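Local coordinates for mandelate racemase/muconate lactonizing enzyme, C-terminal domain protein (Paracoccus denitrificans, PDB 4DWD), which probably acts as a magnesium-dependent hydro-lyase of the mandelate racemase/muconate lactonizing enzyme family in the enolase superfamily, at residues A6-L11 and P61-Q66; G40-M45 and L95-I100; G48-G53 and E88-A93; R57-F62 and H80-L85; P302-F307 and P353-V358. All blocks are in the same frame, centred on the assembly; numbering follows the deposited sequence.

Contacts 1 to 4 lie in the N-terminal capping domain, contact 5 in the barrel domain. Helix 49-63 runs through contacts 1, 3 and 4, and contacts 1 and 4 share P61 and F62. Helix 90-110 carries one side of contacts 2 and 3, whose centres are 8 Å apart. Contact 2 joins the two domains: E41 OE1 probably accepts G305 N of contact 5, at 2.9 Å. Contacts 3 and 4 both border the second subunit. Contact 1 holds E64, a calcium ligand in a crystal structure of this protein. The side chains of I357 (contact 5) and V359, another calcium ligand, are about 5 Å apart. G89 of contact 3 is about 13 Å from a bound magnesium ion.

Contact 1: residues A6-L11 and P61-Q66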
# COMPACT_ATOMS: atom_id res chain seq x y z
N ALA B 6 33.32 29.55 -28.21
CA ALA B 6 33.65 29.84 -29.60
C ALA B 6 33.36 28.66 -30.52
O ALA B 6 32.86 28.83 -31.63
CB ALA B 6 35.11 30.25 -29.73
N LYS B 7 33.66 27.46 -30.04
CA LYS B 7 33.62 26.27 -30.87
C LYS B 7 33.30 25.03 -30.03
O LYS B 7 33.82 24.87 -28.92
CB LYS B 7 34.97 26.10 -31.57
CG LYS B 7 34.97 25.04 -32.66
CD LYS B 7 36.22 25.11 -33.52
CE LYS B 7 36.13 24.10 -34.66
NZ LYS B 7 36.96 24.48 -35.83
N VAL B 8 32.46 24.17 -30.58
CA VAL B 8 32.16 22.88 -29.96
C VAL B 8 32.47 21.80 -31.00
O VAL B 8 31.91 21.82 -32.10
CB VAL B 8 30.68 22.79 -29.51
CG1 VAL B 8 30.39 21.40 -28.95
CG2 VAL B 8 30.34 23.87 -28.49
N GLU B 9 33.37 20.89 -30.66
CA GLU B 9 33.77 19.81 -31.57
C GLU B 9 33.41 18.46 -30.99
O GLU B 9 33.62 18.20 -29.81
CB GLU B 9 35.27 19.81 -31.77
CG GLU B 9 35.83 20.97 -32.55
CD GLU B 9 37.33 20.97 -32.44
OE1 GLU B 9 37.99 20.20 -33.16
OE2 GLU B 9 37.85 21.71 -31.60
N ALA B 10 32.89 17.59 -31.86
CA ALA B 10 32.55 16.21 -31.49
C ALA B 10 33.58 15.28 -32.15
O ALA B 10 33.70 15.27 -33.37
CB ALA B 10 31.14 15.88 -31.97
N LEU B 11 34.30 14.52 -31.33
CA LEU B 11 35.46 13.75 -31.79
C LEU B 11 35.34 12.27 -31.45
O LEU B 11 35.14 11.89 -30.29
CB LEU B 11 36.73 14.30 -31.14
CG LEU B 11 37.06 15.79 -31.35
CD1 LEU B 11 38.28 16.18 -30.55
CD2 LEU B 11 37.24 16.11 -32.83
N PRO B 61 25.45 24.12 -32.39
CA PRO B 61 25.02 25.42 -32.94
C PRO B 61 24.36 26.30 -31.88
O PRO B 61 24.42 27.52 -31.98
CB PRO B 61 24.00 25.04 -34.02
CG PRO B 61 24.27 23.62 -34.35
CD PRO B 61 24.85 22.99 -33.12
N PHE B 62 23.76 25.69 -30.87
CA PHE B 62 23.11 26.44 -29.80
C PHE B 62 24.10 27.00 -28.78
O PHE B 62 23.94 28.12 -28.31
CB PHE B 62 22.06 25.57 -29.11
CG PHE B 62 21.48 26.20 -27.87
CD1 PHE B 62 20.50 27.19 -27.98
CD2 PHE B 62 21.92 25.81 -26.60
CE1 PHE B 62 19.97 27.78 -26.85
CE2 PHE B 62 21.38 26.40 -25.46
CZ PHE B 62 20.41 27.39 -25.59
N LEU B 63 25.12 26.22 -28.44
CA LEU B 63 26.10 26.66 -27.45
C LEU B 63 27.08 27.72 -27.95
O LEU B 63 27.55 28.54 -27.17
CB LEU B 63 26.92 25.48 -26.94
CG LEU B 63 26.18 24.40 -26.16
CD1 LEU B 63 27.18 23.33 -25.76
CD2 LEU B 63 25.52 25.01 -24.93
N GLU B 64 27.40 27.67 -29.24
CA GLU B 64 28.39 28.59 -29.79
C GLU B 64 27.85 30.03 -29.67
O GLU B 64 26.72 30.30 -30.06
CB GLU B 64 28.81 28.17 -31.21
CG GLU B 64 29.69 26.91 -31.18
CD GLU B 64 29.90 26.24 -32.53
OE1 GLU B 64 29.29 26.69 -33.53
OE2 GLU B 64 30.68 25.27 -32.59
N GLY B 65 28.65 30.91 -29.06
CA GLY B 65 28.27 32.30 -28.80
C GLY B 65 27.68 32.56 -27.42
O GLY B 65 27.41 33.71 -27.05
N GLN B 66 27.47 31.49 -26.66
CA GLN B 66 26.86 31.60 -25.33
C GLN B 66 27.90 31.63 -24.21
O GLN B 66 29.08 31.33 -24.44
CB GLN B 66 25.85 30.46 -25.11
CG GLN B 66 24.68 30.48 -26.09
CD GLN B 66 23.82 31.71 -25.93
OE1 GLN B 66 23.36 32.02 -24.84
NE2 GLN B 66 23.60 32.42 -27.03
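The first strand of the antiparallel sheet in the capping domain meets the end of helix 49-63 here, and the meeting point is V8 against L63 and E64. E64 is the first residue past the helix. It sits in a type II beta turn from L63 to Q66, with G65 at the position of positive phi. Its side chain reaches across to the strand. CG is anti to the carbonyl carbon (chi1 -73°), and the chain stays extended beyond it. OE2 accepts the backbone N-H of V8 at 2.9 Å from V8 N, with an angle of 156° at the hydrogen. The oxygen uses its anti lone pair, the one turned away from OE1. On the way, E64 CG passes A6 O at 3.7 Å, and E64 OE2 lies 3.5 Å from K7 CA. Beside this bond V8 CG2 packs on L63 CB at 4.1 Å. V8 also touches V55 and A60 of the same helix. A6 and K7 form a classic beta bulge opposite T31 of strand 24-32. E64 is a ligand of a calcium ion in a crystal structure of this protein, but that ion is not bound to this chain. The contact joins the first strand to the C-terminal end of a helix in the N-terminal alpha+beta domain of the enolase superfamily, where helices pack on one face of an antiparallel sheet.

Contact 2: residues G40-M45 and L95-I100; sequences GEASPM and LAACDI
A97 O receives the CA-H of G40 in the shortest polar contact between the two segments, 3.2 Å from G40 CA to A97 O. The angle at the hydrogen is 165°, nearly straight. This is strand against helix in the capping domain of the enolase fold. Strand 37-42 is an outer strand of the antiparallel sheet, and helix 90-110 packs against one face of it. The axes of the short segments 40-42 and 95-100 approach to 5.7 Å and run antiparallel, at 167°. G40 and A42 spend their backbone bonds on V28 and A26 of the neighbouring strand. E41 N and E41 O find no hydrogen-bonding partner in the model, although both are buried. The carbonyl oxygen of E41 instead rests on the helix, 3.3 Å from A97 CA, in a bent CA-H...O contact, with A97 CB equally close. I100 CD1 also borders it.

The close fit depends on G40. A side chain there would run into A97 O. I100 also packs on the glycine, with CG2 3.9 Å from G40 CA. CG2 is anti to the backbone N of I100, which brings it over the glycine. The E41 side chain leaves the backbone on the side away from the helix, and its OE1 is bonded by G305 N of helix 304-314, so this strand also ties the cap to the barrel. At the other end of the pairing A42 CB meets A97 CB, methyl against methyl, at 4.0 Å.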
# COMPACT_ATOMS: atom_id res chain seq x y z
N GLY B 40 35.10 17.09 -22.54
CA GLY B 40 34.00 16.27 -22.03
C GLY B 40 34.01 14.91 -22.71
O GLY B 40 34.73 14.69 -23.69
N GLU B 41 33.21 13.98 -22.19
CA GLU B 41 33.17 12.62 -22.73
C GLU B 41 31.74 12.10 -22.69
O GLU B 41 31.02 12.35 -21.71
CB GLU B 41 34.09 11.70 -21.94
CG GLU B 41 34.10 10.28 -22.49
CD GLU B 41 35.24 9.41 -22.00
OE1 GLU B 41 35.99 9.80 -21.07
OE2 GLU B 41 35.38 8.31 -22.55
N ALA B 42 31.34 11.41 -23.77
CA ALA B 42 30.05 10.70 -23.83
C ALA B 42 30.33 9.20 -23.77
O ALA B 42 31.30 8.73 -24.36
CB ALA B 42 29.31 11.01 -25.12
N SER B 43 29.46 8.44 -23.10
CA SER B 43 29.63 6.99 -23.02
C SER B 43 29.74 6.42 -24.43
O SER B 43 28.85 6.65 -25.25
CB SER B 43 28.43 6.38 -22.29
OG SER B 43 28.66 5.01 -22.00
N PRO B 44 30.83 5.68 -24.72
CA PRO B 44 31.10 5.28 -26.12
C PRO B 44 30.37 4.00 -26.51
O PRO B 44 30.99 3.01 -26.98
CB PRO B 44 32.61 5.09 -26.11
CG PRO B 44 32.92 4.60 -24.74
CD PRO B 44 31.95 5.33 -23.83
N MSE B 45 29.04 4.02 -26.35
CA MSE B 45 28.20 2.87 -26.68
C MSE B 45 28.13 2.77 -28.18
O MSE B 45 27.71 3.72 -28.87
CB MSE B 45 26.82 3.03 -26.04
CG MSE B 45 26.92 3.19 -24.51
SE MSE B 45 27.71 1.62 -23.61
CE MSE B 45 29.60 2.11 -23.54
N LEU B 95 24.55 15.38 -23.78
CA LEU B 95 24.41 16.47 -22.81
C LEU B 95 25.45 16.37 -21.68
O LEU B 95 26.06 17.38 -21.31
CB LEU B 95 22.99 16.51 -22.25
CG LEU B 95 21.93 16.92 -23.27
CD1 LEU B 95 20.54 16.52 -22.78
CD2 LEU B 95 21.99 18.41 -23.54
N ALA B 96 25.67 15.15 -21.17
CA ALA B 96 26.68 14.91 -20.13
C ALA B 96 28.06 15.35 -20.61
O ALA B 96 28.78 16.01 -19.87
CB ALA B 96 26.72 13.44 -19.75
N ALA B 97 28.41 14.98 -21.84
CA ALA B 97 29.72 15.33 -22.38
C ALA B 97 29.91 16.85 -22.42
O ALA B 97 30.98 17.37 -22.07
CB ALA B 97 29.89 14.73 -23.77
N CYS B 98 28.87 17.57 -22.84
CA CYS B 98 28.96 19.03 -22.91
C CYS B 98 29.04 19.64 -21.52
O CYS B 98 29.78 20.60 -21.33
CB CYS B 98 27.79 19.62 -23.70
SG CYS B 98 27.80 19.15 -25.45
N ASP B 99 28.30 19.09 -20.56
CA ASP B 99 28.39 19.57 -19.18
C ASP B 99 29.79 19.45 -18.63
O ASP B 99 30.32 20.38 -18.01
CB ASP B 99 27.43 18.78 -18.29
CG ASP B 99 27.46 19.26 -16.86
OD1 ASP B 99 26.76 20.25 -16.55
OD2 ASP B 99 28.19 18.68 -16.06
N ILE B 100 30.42 18.29 -18.86
CA ILE B 100 31.76 18.05 -18.32
C ILE B 100 32.76 19.05 -18.96
O ILE B 100 33.58 19.65 -18.26
CB ILE B 100 32.20 16.59 -18.55
CG1 ILE B 100 31.34 15.62 -17.71
CG2 ILE B 100 33.67 16.42 -18.15
CD1 ILE B 100 31.44 14.18 -18.19

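Contact 3: residues G48-G53 and E88-A93; sequences GIASLG and EGIATA
The flat peptide group between A50 and S51 has I90 CG2 over one face, 3.6 Å from S51 N. The other flat group is the carbonyl of I90, which S51 OG meets in its plane. Both belong to the place where two helices meet in the capping domain, 49-63 and 90-110, near their N-terminal ends. G48 and G89 are the N-cap residues of the two helices, and S51 and I90 lie opposite each other.

The serine donates its hydroxyl hydrogen to I90 O, with 2.7 Å between S51 OG and that oxygen. It approaches on a lone pair, at 115° to the C=O bond. S51 OG stands anti to the carbonyl carbon of its own residue (chi1 -68°). This side-chain-to-backbone bond gives the buried hydroxyl a partner. Around it the contact is van der Waals packing. I90 CG1 is anti to the carbonyl carbon, and the CD1 beyond it reaches A50 CB at 3.6 Å. I90 thus straddles the A50 to S51 step, with CD1 on the alanine methyl and CG2 on the peptide. L85 of the second subunit packs on I90, and R57 of that subunit packs on A50. A42 of strand 37-42 touches both S51 and A93 from the sheet side. One turn along the second helix, A93 CB approaches the serine hydroxyl, 3.6 Å from S51 OG.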
# COMPACT_ATOMS: atom_id res chain seq x y z
N GLY B 48 29.77 5.61 -29.45
CA GLY B 48 29.26 6.94 -29.09
C GLY B 48 28.96 7.83 -30.29
O GLY B 48 28.80 9.05 -30.14
N ILE B 49 28.87 7.23 -31.48
CA ILE B 49 28.74 8.00 -32.72
C ILE B 49 27.41 8.76 -32.79
O ILE B 49 27.38 9.93 -33.17
CB ILE B 49 28.92 7.10 -33.97
CG1 ILE B 49 30.26 6.33 -33.90
CG2 ILE B 49 28.80 7.93 -35.25
CD1 ILE B 49 31.50 7.19 -33.79
N ALA B 50 26.33 8.11 -32.36
CA ALA B 50 25.03 8.78 -32.34
C ALA B 50 25.07 9.98 -31.39
O ALA B 50 24.59 11.06 -31.74
CB ALA B 50 23.92 7.80 -31.97
N SER B 51 25.65 9.81 -30.19
CA SER B 51 25.78 10.95 -29.28
C SER B 51 26.60 12.10 -29.88
O SER B 51 26.24 13.27 -29.73
CB SER B 51 26.36 10.54 -27.92
OG SER B 51 25.46 9.72 -27.20
N LEU B 52 27.69 11.76 -30.54
CA LEU B 52 28.53 12.76 -31.19
C LEU B 52 27.78 13.50 -32.30
O LEU B 52 27.94 14.72 -32.45
CB LEU B 52 29.81 12.12 -31.72
CG LEU B 52 30.80 11.59 -30.68
CD1 LEU B 52 31.96 10.92 -31.40
CD2 LEU B 52 31.30 12.68 -29.74
N GLY B 53 26.94 12.78 -33.05
CA GLY B 53 26.09 13.41 -34.06
C GLY B 53 25.08 14.37 -33.45
O GLY B 53 24.82 15.45 -34.01
N GLU B 88 16.85 9.34 -23.01
CA GLU B 88 17.72 8.33 -22.39
C GLU B 88 18.79 7.83 -23.34
O GLU B 88 18.51 7.49 -24.50
CB GLU B 88 16.91 7.11 -21.94
CG GLU B 88 15.92 7.35 -20.80
CD GLU B 88 14.54 7.71 -21.30
OE1 GLU B 88 14.41 8.31 -22.39
OE2 GLU B 88 13.56 7.41 -20.57
N GLY B 89 20.01 7.73 -22.84
CA GLY B 89 21.09 7.09 -23.59
C GLY B 89 21.81 8.07 -24.49
O GLY B 89 22.64 8.85 -24.04
N ILE B 90 21.49 8.04 -25.78
CA ILE B 90 22.22 8.85 -26.74
C ILE B 90 22.22 10.35 -26.40
O ILE B 90 23.27 11.00 -26.34
CB ILE B 90 21.65 8.63 -28.16
CG1 ILE B 90 22.03 7.23 -28.66
CG2 ILE B 90 22.21 9.68 -29.12
CD1 ILE B 90 21.20 6.73 -29.82
N ALA B 91 21.03 10.91 -26.15
CA ALA B 91 20.93 12.33 -25.89
C ALA B 91 21.46 12.72 -24.52
O ALA B 91 22.15 13.73 -24.39
CB ALA B 91 19.50 12.83 -26.10
N THR B 92 21.16 11.93 -23.48
CA THR B 92 21.71 12.27 -22.17
C THR B 92 23.24 12.19 -22.14
O THR B 92 23.86 12.98 -21.44
CB THR B 92 21.09 11.46 -21.01
OG1 THR B 92 21.27 10.05 -21.22
CG2 THR B 92 19.59 11.77 -20.87
N ALA B 93 23.83 11.26 -22.88
CA ALA B 93 25.31 11.18 -22.95
C ALA B 93 25.90 12.38 -23.69
O ALA B 93 26.93 12.91 -23.29
CB ALA B 93 25.77 9.88 -23.58

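Contact 4: residues R57-F62 and H80-L85; sequences RDIAPF and HRLVKL
R81, near the end of helix 71-81, reaches toward F62 and D58 of helix 49-63. Its side chain is bent at chi2 (-135°) and chi3. R81 NH2 comes to 3.8 Å from F62 CD1, which lies over one face of the guanidinium. Ring and guanidinium planes are 59° apart, so this is no parallel stack. R81 NH1 has D58 O near its plane, at 3.7 Å, too long for a hydrogen bond. L82 comes next and carries the apolar part. L82 CD2 packs on D58 CB at 3.7 Å. L82 CD1 meets I59 CG1 at 3.9 Å, the two side chains crossing at about a right angle. An alanine in place of L82 would probably open a gap beside I59 and D58 and leave L46 of the second subunit with less to pack on. In the 3-10 turn that follows, K84 forms a salt bridge with E249 of the second subunit. L85 CD1 then meets D58 OD2 tip to tip, at 3.9 Å. The segments are joined by van der Waals contacts, with no hydrogen bond or salt bridge between them. The opposite charges of D58 and R81 stay apart, D58 OD1 being 6.9 Å from R81 NH1, so their attraction is probably weak.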
# COMPACT_ATOMS: atom_id res chain seq x y z
N ARG B 57 25.06 18.26 -34.52
CA ARG B 57 23.90 18.80 -35.25
C ARG B 57 22.99 19.64 -34.37
O ARG B 57 22.44 20.65 -34.82
CB ARG B 57 23.06 17.66 -35.83
CG ARG B 57 23.65 16.89 -36.99
CD ARG B 57 22.59 16.00 -37.63
NE ARG B 57 21.98 15.08 -36.66
CZ ARG B 57 22.54 13.94 -36.26
NH1 ARG B 57 23.71 13.54 -36.75
NH2 ARG B 57 21.92 13.18 -35.37
N ASP B 58 22.80 19.21 -33.12
CA ASP B 58 21.74 19.77 -32.29
C ASP B 58 22.24 20.72 -31.20
O ASP B 58 21.63 21.77 -30.96
CB ASP B 58 20.88 18.65 -31.68
CG ASP B 58 20.33 17.69 -32.72
OD1 ASP B 58 19.98 18.13 -33.84
OD2 ASP B 58 20.25 16.49 -32.42
N ILE B 59 23.34 20.37 -30.55
CA ILE B 59 23.80 21.11 -29.38
C ILE B 59 24.80 22.21 -29.73
O ILE B 59 24.62 23.36 -29.32
CB ILE B 59 24.37 20.17 -28.30
CG1 ILE B 59 23.31 19.13 -27.89
CG2 ILE B 59 24.85 20.95 -27.09
CD1 ILE B 59 23.85 18.00 -27.03
N ALA B 60 25.83 21.85 -30.48
CA ALA B 60 26.89 22.79 -30.86
C ALA B 60 26.39 24.13 -31.41
O ALA B 60 26.83 25.17 -30.93
CB ALA B 60 27.88 22.13 -31.82
N PRO B 61 25.45 24.12 -32.39
CA PRO B 61 25.02 25.42 -32.94
C PRO B 61 24.36 26.30 -31.88
O PRO B 61 24.42 27.52 -31.98
CB PRO B 61 24.00 25.04 -34.02
CG PRO B 61 24.27 23.62 -34.35
CD PRO B 61 24.85 22.99 -33.12
N PHE B 62 23.76 25.69 -30.87
CA PHE B 62 23.11 26.44 -29.80
C PHE B 62 24.10 27.00 -28.78
O PHE B 62 23.94 28.12 -28.31
CB PHE B 62 22.06 25.57 -29.11
CG PHE B 62 21.48 26.20 -27.87
CD1 PHE B 62 20.50 27.19 -27.98
CD2 PHE B 62 21.92 25.81 -26.60
CE1 PHE B 62 19.97 27.78 -26.85
CE2 PHE B 62 21.38 26.40 -25.46
CZ PHE B 62 20.41 27.39 -25.59
N HIS B 80 15.42 20.05 -22.95
CA HIS B 80 14.03 20.15 -23.35
C HIS B 80 13.84 20.21 -24.85
O HIS B 80 12.87 19.67 -25.36
CB HIS B 80 13.32 21.23 -22.53
CG HIS B 80 13.07 20.78 -21.09
ND1 HIS B 80 14.05 20.76 -20.17
CD2 HIS B 80 11.94 20.24 -20.47
CE1 HIS B 80 13.58 20.26 -19.01
NE2 HIS B 80 12.29 19.93 -19.19
N ARG B 81 14.79 20.81 -25.57
CA ARG B 81 14.78 20.76 -27.05
C ARG B 81 14.94 19.32 -27.56
O ARG B 81 14.38 18.95 -28.60
CB ARG B 81 15.89 21.62 -27.65
CG ARG B 81 15.80 23.09 -27.28
CD ARG B 81 16.02 24.03 -28.45
NE ARG B 81 17.15 23.68 -29.30
CZ ARG B 81 17.84 24.56 -30.03
NH1 ARG B 81 18.86 24.16 -30.78
NH2 ARG B 81 17.53 25.85 -29.99
N LEU B 82 15.72 18.53 -26.83
CA LEU B 82 16.07 17.18 -27.26
C LEU B 82 15.20 16.08 -26.65
O LEU B 82 15.45 14.89 -26.86
CB LEU B 82 17.53 16.88 -26.91
CG LEU B 82 18.64 17.71 -27.55
CD1 LEU B 82 19.99 17.15 -27.13
CD2 LEU B 82 18.49 17.71 -29.06
N VAL B 83 14.16 16.47 -25.92
CA VAL B 83 13.43 15.50 -25.11
C VAL B 83 12.83 14.38 -25.96
O VAL B 83 12.80 13.22 -25.54
CB VAL B 83 12.36 16.20 -24.22
CG1 VAL B 83 11.27 16.82 -25.08
CG2 VAL B 83 11.78 15.25 -23.18
N LYS B 84 12.41 14.70 -27.18
CA LYS B 84 11.75 13.70 -28.03
C LYS B 84 12.75 12.77 -28.71
O LYS B 84 12.34 11.88 -29.45
CB LYS B 84 10.82 14.36 -29.05
CG LYS B 84 9.76 15.30 -28.48
CD LYS B 84 8.45 14.55 -28.27
CE LYS B 84 7.30 15.47 -27.90
NZ LYS B 84 6.04 15.06 -28.57
N LEU B 85 14.04 12.94 -28.41
CA LEU B 85 15.07 11.96 -28.79
C LEU B 85 15.19 10.84 -27.77
O LEU B 85 16.01 9.93 -27.94
CB LEU B 85 16.44 12.63 -29.03
CG LEU B 85 16.50 13.70 -30.12
CD1 LEU B 85 17.92 14.24 -30.22
CD2 LEU B 85 16.00 13.16 -31.46

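Contact 5: residues P302-F307 and P353-V358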
# COMPACT_ATOMS: atom_id res chain seq x y z
N PRO B 302 38.93 5.58 -18.79
CA PRO B 302 40.13 5.92 -18.01
C PRO B 302 40.56 7.39 -18.05
O PRO B 302 41.45 7.79 -17.30
CB PRO B 302 41.21 5.07 -18.68
CG PRO B 302 40.77 4.96 -20.10
CD PRO B 302 39.26 4.86 -20.03
N GLY B 303 39.95 8.18 -18.93
CA GLY B 303 40.39 9.56 -19.14
C GLY B 303 39.42 10.59 -18.60
O GLY B 303 39.26 10.73 -17.38
N VAL B 304 38.79 11.33 -19.51
CA VAL B 304 37.88 12.43 -19.11
C VAL B 304 36.80 11.99 -18.13
O VAL B 304 36.60 12.63 -17.10
CB VAL B 304 37.28 13.13 -20.35
CG1 VAL B 304 36.25 14.20 -19.98
CG2 VAL B 304 38.38 13.77 -21.18
N GLY B 305 36.12 10.88 -18.42
CA GLY B 305 35.04 10.41 -17.54
C GLY B 305 35.55 10.07 -16.15
O GLY B 305 34.88 10.33 -15.15
N HIS B 306 36.74 9.48 -16.07
CA HIS B 306 37.32 9.16 -14.78
C HIS B 306 37.56 10.41 -13.98
O HIS B 306 37.24 10.46 -12.79
CB HIS B 306 38.62 8.40 -14.97
CG HIS B 306 39.39 8.22 -13.71
ND1 HIS B 306 39.09 7.27 -12.79
CD2 HIS B 306 40.50 8.91 -13.22
CE1 HIS B 306 39.96 7.35 -11.76
NE2 HIS B 306 40.83 8.34 -12.03
N PHE B 307 38.13 11.43 -14.62
CA PHE B 307 38.42 12.67 -13.91
C PHE B 307 37.15 13.35 -13.41
O PHE B 307 37.09 13.80 -12.27
CB PHE B 307 39.27 13.60 -14.78
CG PHE B 307 40.74 13.34 -14.68
CD1 PHE B 307 41.30 12.18 -15.22
CD2 PHE B 307 41.57 14.26 -14.06
CE1 PHE B 307 42.67 11.95 -15.13
CE2 PHE B 307 42.93 14.04 -13.97
CZ PHE B 307 43.48 12.88 -14.50
N PRO B 353 43.58 23.49 -12.26
CA PRO B 353 42.26 24.05 -12.58
C PRO B 353 41.44 23.17 -13.53
O PRO B 353 41.99 22.47 -14.38
CB PRO B 353 42.61 25.39 -13.23
CG PRO B 353 43.88 25.78 -12.55
CD PRO B 353 44.65 24.49 -12.46
N GLY B 354 40.12 23.20 -13.35
CA GLY B 354 39.23 22.40 -14.18
C GLY B 354 39.30 20.93 -13.79
O GLY B 354 39.38 20.60 -12.61
N LEU B 355 39.25 20.05 -14.79
CA LEU B 355 39.40 18.61 -14.55
C LEU B 355 40.81 18.23 -14.14
O LEU B 355 41.01 17.31 -13.35
CB LEU B 355 39.07 17.84 -15.82
CG LEU B 355 37.59 17.77 -16.19
CD1 LEU B 355 37.50 17.25 -17.61
CD2 LEU B 355 36.79 16.89 -15.24
N GLY B 356 41.79 18.92 -14.71
CA GLY B 356 43.19 18.56 -14.50
C GLY B 356 43.68 17.44 -15.40
O GLY B 356 44.76 16.92 -15.17
N ILE B 357 42.90 17.09 -16.42
CA ILE B 357 43.30 16.05 -17.38
C ILE B 357 44.23 16.69 -18.40
O ILE B 357 44.00 17.83 -18.83
CB ILE B 357 42.08 15.38 -18.09
CG1 ILE B 357 42.54 14.23 -18.97
CG2 ILE B 357 41.30 16.37 -18.94
CD1 ILE B 357 42.13 12.85 -18.52
N VAL B 358 45.28 15.97 -18.77
CA VAL B 358 46.28 16.46 -19.72
C VAL B 358 46.22 15.63 -21.01
O VAL B 358 46.43 14.42 -21.00
CB VAL B 358 47.70 16.42 -19.10
CG1 VAL B 358 48.75 16.81 -20.13
CG2 VAL B 358 47.77 17.33 -17.88
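F307 is the main bump of this contact. Its ring fits into a hollow made by L355, G356 and I357. In the barrel domain of the enolase fold, the contact joins the start of helix 304-314 to the loop that leads from strand 346-348 to helix 361-367. I357 covers one face of the ring. I357 CB stands 4.2 Å from the ring centroid, 10° off the normal, a CH-pi contact. The same isoleucine reaches on with CG1 anti to its backbone N (chi1 -175°). Its CD1 slides over the ring margin to 3.5 Å from F307 CD1. The tip then fills the dip at the helix start, beside the backbone of G303 and V304. Its chi2, 112°, is not staggered, which is consistent with a tight fit.

The loop backbone borders the rim of the ring. L355 O lies at the edge, 3.2 Å from F307 CD2, and is also bonded by H311 NE2. G356 O follows at 3.6 Å from F307 CE2. G356 has the positive phi that lets the loop turn round the ring. An alanine at F307 would probably leave the hollow unfilled and I357 without the face it rests on, though the CB contact with L355 would remain. L355 is the second bump. Its CD2 sits against F307 CB at 4.1 Å. The L355 and V304 side chains cross at about a right angle, with L355 CD1 4.1 Å from V304 CG1.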